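PDB 3OIZ: antisigma-factor antagonist, STAS, which probably serves as the regulatory STAS domain of a SulP-type membrane sulfate transporter, a domain related to the antagonists of antisigma factors. Local coordinates for residues I56-I59 against S60-Q63. Sequence-based numbering, arbitrary orientation.
Sequences IWDI and SSVQ
Asp58 caps the helix 59-74 by turning its carboxylate back onto Ser61, three residues further along. Its CB carries CG to a place between the backbone N and the carbonyl carbon (chi1 50°), which brings the carboxylate to Ser61. Asp58 CG stays 3.7 Å from Ser61 OG, and the two oxygens take different partners. Asp58 OD1 takes two bonds from one residue: Ser61 N reaches it at 2.9 Å, nearly in line with the C-O bond though the hydrogen bond is bent (N-H...O 137°), and Ser61 OG donates at 2.7 Å from the syn side, 32° out of the carboxylate plane. OD2 accepts from the backbone N of Tyr28, so both oxygens are engaged and the group's rotation is fixed. With an alanine in place of Asp58, Ser61 N would probably keep little more than its weak bond to the backbone O of residue 58, the Ser61 hydroxyl would lose its acceptor and be free to turn, and the tie to Tyr28 N would go.

The backbone takes up the helical pattern at once: Val62 N bonds to Asp58 O at 3.1 Å, and Gln63 N follows to Ile59 O at 2.8 Å. Beneath the cap, Ile56 CG2 meets Val62 CG2 at 3.6 Å, the two side chains crossing at about a right angle. Ile56 rests in addition on Met84 and Ala87 of helix 84-88 and on Leu26, which Ser61 touches too.

A side-chain N-cap with an apolar contact across it, here joining strand 54-56 to helix 59-74, marks the start of this helix in the STAS domain; the phosphorylatable serine of SpoIIAA-type antagonists lies at what is probably the equivalent helix start, which does not by itself imply phosphorylation of this SulP-type relative.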
loop_
_atom_site.group_PDB
_atom_site.type_symbol
_atom_site.label_atom_id
_atom_site.label_comp_id
_atom_site.label_asym_id
_atom_site.label_seq_id
_atom_site.Cartn_x
_atom_site.Cartn_y
_atom_site.Cartn_z
ATOM N N ILE A 56 6.710 -8.640 1.997
ATOM C CA ILE A 56 7.561 -7.554 2.470
ATOM C C ILE A 56 8.882 -8.144 2.908
ATOM O O ILE A 56 8.911 -9.040 3.786
ATOM C CB ILE A 56 6.891 -6.808 3.634
ATOM C CG1 ILE A 56 5.549 -6.184 3.183
ATOM C CG2 ILE A 56 7.858 -5.736 4.151
ATOM C CD1 ILE A 56 4.621 -5.765 4.400
ATOM N N TRP A 57 10.000 -7.693 2.325
ATOM C CA TRP A 57 11.268 -8.389 2.602
ATOM C C TRP A 57 12.206 -7.720 3.603
ATOM O O TRP A 57 13.209 -8.339 4.045
ATOM C CB TRP A 57 12.005 -8.602 1.268
ATOM C CG TRP A 57 11.337 -9.656 0.444
ATOM C CD1 TRP A 57 10.466 -9.471 -0.580
ATOM C CD2 TRP A 57 11.452 -11.080 0.635
ATOM N NE1 TRP A 57 10.074 -10.690 -1.104
ATOM C CE2 TRP A 57 10.647 -11.699 -0.357
ATOM C CE3 TRP A 57 12.187 -11.885 1.530
ATOM C CZ2 TRP A 57 10.541 -13.099 -0.478
ATOM C CZ3 TRP A 57 12.071 -13.291 1.434
ATOM C CH2 TRP A 57 11.253 -13.885 0.431
ATOM N N ASP A 58 11.925 -6.462 3.945
ATOM C CA ASP A 58 12.822 -5.732 4.820
ATOM C C ASP A 58 12.101 -4.626 5.560
ATOM O O ASP A 58 10.934 -4.285 5.245
ATOM C CB ASP A 58 14.043 -5.177 4.033
ATOM C CG ASP A 58 13.644 -4.404 2.765
ATOM O OD1 ASP A 58 12.782 -3.493 2.835
ATOM O OD2 ASP A 58 14.265 -4.670 1.701
ATOM N N ILE A 59 12.782 -4.047 6.547
ATOM C CA ILE A 59 12.109 -3.098 7.420
ATOM C C ILE A 59 11.903 -1.741 6.716
ATOM O O ILE A 59 10.929 -1.051 6.986
ATOM C CB ILE A 59 12.840 -2.985 8.766
ATOM C CG1 ILE A 59 11.872 -2.555 9.875
ATOM C CG2 ILE A 59 14.008 -2.070 8.642
ATOM C CD1 ILE A 59 10.742 -3.580 10.091
ATOM N N SER A 60 12.759 -1.397 5.758
ATOM C CA SER A 60 12.512 -0.190 4.937
ATOM C C SER A 60 11.183 -0.282 4.194
ATOM O O SER A 60 10.452 0.722 4.072
ATOM C CB SER A 60 13.651 0.016 3.938
ATOM O OG SER A 60 14.893 0.216 4.625
ATOM N N SER A 61 10.842 -1.490 3.733
ATOM C CA SER A 61 9.618 -1.673 2.955
ATOM C C SER A 61 8.440 -1.645 3.892
ATOM O O SER A 61 7.374 -1.123 3.535
ATOM C CB SER A 61 9.695 -2.979 2.143
ATOM O OG SER A 61 10.727 -2.835 1.184
ATOM N N VAL A 62 8.621 -2.165 5.112
ATOM C CA VAL A 62 7.559 -1.975 6.154
ATOM C C VAL A 62 7.329 -0.467 6.422
ATOM O O VAL A 62 6.179 0.020 6.472
ATOM C CB VAL A 62 7.937 -2.629 7.505
ATOM C CG1 VAL A 62 6.858 -2.336 8.530
ATOM C CG2 VAL A 62 8.102 -4.140 7.334
ATOM N N GLN A 63 8.438 0.264 6.609
ATOM C CA GLN A 63 8.331 1.714 6.926
ATOM C C GLN A 63 7.690 2.467 5.767
ATOM O O GLN A 63 6.971 3.457 6.009
ATOM C CB GLN A 63 9.730 2.245 7.215
ATOM C CG GLN A 63 10.215 1.777 8.589
ATOM C CD GLN A 63 11.648 2.203 8.832
ATOM O OE1 GLN A 63 12.469 2.255 7.903
ATOM N NE2 GLN A 63 11.964 2.544 10.069
#